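Local atomic coordinates of caspase-3 (Porites astreoides, PDB entry 6WI4), a protein that probably cleaves protein substrates after aspartate residues as a cysteine protease of the caspase family, acting in coral apoptosis. Residues N7-I13 / H77-A82. Residues are numbered along the deposited sequence.
Sequences NKSTRGI and HTPYDA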
loop_
_atom_site.group_PDB
_atom_site.type_symbol
_atom_site.label_atom_id
_atom_site.label_comp_id
_atom_site.label_asym_id
_atom_site.label_seq_id
_atom_site.Cartn_x
_atom_site.Cartn_y
_atom_site.Cartn_z
ATOM N N ASN A 7 15.420 -7.442 12.949
ATOM C CA ASN A 7 15.718 -7.394 14.374
ATOM C C ASN A 7 16.078 -6.018 14.929
ATOM O O ASN A 7 16.323 -5.920 16.135
ATOM C CB ASN A 7 16.849 -8.386 14.718
ATOM C CG ASN A 7 18.145 -8.099 13.978
ATOM O OD1 ASN A 7 18.447 -6.966 13.625
ATOM N ND2 ASN A 7 18.934 -9.139 13.763
ATOM N N LYS A 8 16.112 -4.963 14.121
ATOM C CA LYS A 8 16.453 -3.651 14.657
ATOM C C LYS A 8 15.292 -3.089 15.475
ATOM O O LYS A 8 14.122 -3.331 15.175
ATOM C CB LYS A 8 16.821 -2.688 13.525
ATOM C CG LYS A 8 18.086 -3.051 12.749
ATOM C CD LYS A 8 19.268 -3.282 13.679
ATOM C CE LYS A 8 20.576 -3.418 12.904
ATOM N NZ LYS A 8 21.067 -2.114 12.375
ATOM N N SER A 9 15.631 -2.324 16.526
ATOM C CA SER A 9 14.607 -1.759 17.404
ATOM C C SER A 9 13.633 -0.884 16.626
ATOM O O SER A 9 12.422 -0.897 16.887
ATOM C CB SER A 9 15.264 -0.941 18.517
ATOM O OG SER A 9 16.256 -1.694 19.187
ATOM N N THR A 10 14.153 -0.086 15.707
ATOM C CA THR A 10 13.368 0.579 14.675
ATOM C C THR A 10 13.666 -0.141 13.365
ATOM O O THR A 10 14.798 -0.097 12.874
ATOM C CB THR A 10 13.719 2.058 14.590
ATOM O OG1 THR A 10 13.365 2.698 15.821
ATOM C CG2 THR A 10 12.969 2.712 13.440
ATOM N N ARG A 11 12.651 -0.813 12.803
ATOM C CA ARG A 11 12.880 -1.661 11.633
ATOM C C ARG A 11 13.192 -0.852 10.385
ATOM O O ARG A 11 13.893 -1.334 9.489
ATOM C CB ARG A 11 11.653 -2.531 11.367
ATOM C CG ARG A 11 11.279 -3.477 12.478
ATOM C CD ARG A 11 12.186 -4.712 12.507
ATOM N NE ARG A 11 11.488 -5.800 13.181
ATOM C CZ ARG A 11 11.710 -6.185 14.433
ATOM N NH1 ARG A 11 10.998 -7.175 14.955
ATOM N NH2 ARG A 11 12.656 -5.601 15.157
ATOM N N GLY A 12 12.680 0.362 10.305
ATOM C CA GLY A 12 12.813 1.160 9.109
ATOM C C GLY A 12 11.777 2.260 9.124
ATOM O O GLY A 12 11.046 2.434 10.098
ATOM N N ILE A 13 11.739 2.995 8.032
ATOM C CA ILE A 13 10.773 4.072 7.855
ATOM C C ILE A 13 9.557 3.513 7.138
ATOM O O ILE A 13 9.682 2.676 6.232
ATOM C CB ILE A 13 11.393 5.240 7.072
ATOM C CG1 ILE A 13 12.598 5.804 7.835
ATOM C CG2 ILE A 13 10.359 6.342 6.809
ATOM C CD1 ILE A 13 13.486 6.670 6.985
ATOM N N HIS A 77 19.867 4.010 4.949
ATOM C CA HIS A 77 19.077 2.921 5.500
ATOM C C HIS A 77 19.937 1.842 6.153
ATOM O O HIS A 77 19.404 0.807 6.557
ATOM C CB HIS A 77 18.188 2.305 4.410
ATOM C CG HIS A 77 17.132 3.234 3.890
ATOM N ND1 HIS A 77 15.883 3.349 4.463
ATOM C CD2 HIS A 77 17.142 4.086 2.838
ATOM C CE1 HIS A 77 15.170 4.230 3.782
ATOM N NE2 HIS A 77 15.909 4.688 2.788
ATOM N N THR A 78 21.247 2.067 6.285
ATOM C CA THR A 78 22.092 1.115 7.004
ATOM C C THR A 78 21.579 0.753 8.400
ATOM O O THR A 78 21.667 -0.431 8.766
ATOM C CB THR A 78 23.528 1.661 7.066
ATOM O OG1 THR A 78 24.001 1.899 5.733
ATOM C CG2 THR A 78 24.464 0.682 7.779
ATOM N N PRO A 79 21.033 1.669 9.211
ATOM C CA PRO A 79 20.525 1.246 10.527
ATOM C C PRO A 79 19.211 0.482 10.474
ATOM O O PRO A 79 18.730 0.050 11.525
ATOM C CB PRO A 79 20.362 2.569 11.291
ATOM C CG PRO A 79 20.251 3.598 10.255
ATOM C CD PRO A 79 21.059 3.139 9.091
ATOM N N TYR A 80 18.639 0.272 9.292
ATOM C CA TYR A 80 17.312 -0.307 9.158
ATOM C C TYR A 80 17.378 -1.666 8.477
ATOM O O TYR A 80 18.336 -1.989 7.772
ATOM C CB TYR A 80 16.392 0.609 8.347
ATOM C CG TYR A 80 16.215 1.986 8.941
ATOM C CD1 TYR A 80 15.912 2.149 10.281
ATOM C CD2 TYR A 80 16.354 3.117 8.153
ATOM C CE1 TYR A 80 15.745 3.423 10.827
ATOM C CE2 TYR A 80 16.198 4.390 8.688
ATOM C CZ TYR A 80 15.895 4.528 10.015
ATOM O OH TYR A 80 15.734 5.802 10.531
ATOM N N ASP A 81 16.308 -2.437 8.665
ATOM C CA ASP A 81 16.159 -3.746 8.044
ATOM C C ASP A 81 15.194 -3.760 6.867
ATOM O O ASP A 81 15.203 -4.727 6.095
ATOM C CB ASP A 81 15.651 -4.770 9.069
ATOM C CG ASP A 81 16.694 -5.128 10.119
ATOM O OD1 ASP A 81 17.901 -5.109 9.800
ATOM O OD2 ASP A 81 16.280 -5.425 11.255
ATOM N N ALA A 82 14.357 -2.738 6.719
ATOM C CA ALA A 82 13.247 -2.801 5.773
ATOM C C ALA A 82 12.758 -1.386 5.500
ATOM O O ALA A 82 13.134 -0.442 6.194
ATOM C CB ALA A 82 12.115 -3.677 6.318
HETATM O O HOH W 1 19.653 -5.878 11.396
HETATM O O HOH W 2 20.402 -3.168 9.548
HETATM O O HOH W 3 23.063 -2.815 10.753
HETATM O O HOH W 4 17.192 1.069 13.493
HETATM O O HOH W 5 13.630 2.303 5.964
#
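D81 organises this meeting of two loops. Its OD2 accepts two backbone hydrogen bonds, from N7 N (2.8 Å) and K8 N (2.9 Å), a task suited to a short carboxylate pointing toward 7-13. Water 1 lies within hydrogen-bonding distance of D81 OD1 (2.5 Å) and N7 OD1 (2.8 Å), linking the two side chains. R11 O accepts from D81 N (2.8 Å) and, weakly, from A82 N (3.1 Å). R11 in turn ties down its own loop, NH2 reaching K8 O at 2.7 Å, while NH1 bonds F228 O. The long side chain of K8 carries NZ to the type I turn H77-Y80, with a weak bond to P79 O (3.3 Å) and a firmer one to water 2 (3.1 Å), which links it to T78 O and Y80 O. Water 4 bridges P79 O and T10 O, 2.7 Å from each. G12 fits because a CB would clash with A82 O; its CA makes a CH...O contact there (3.3 Å), while G12 C lies over one face of the Y80 ring. Water 5 joins I13 N (2.9 Å), H77 ND1 (2.9 Å) and A82 O (2.8 Å), while H77 NE2 bonds M72 O. Branched and apolar, I13 suits the Y80 ring, CD1 to CE2 3.9 Å. The loops meet where parallel neighbours 13-18 and 83-88 enter the central caspase sheet, the second arriving from helix 62-73, with strand 53-58 flanking T10 and I13.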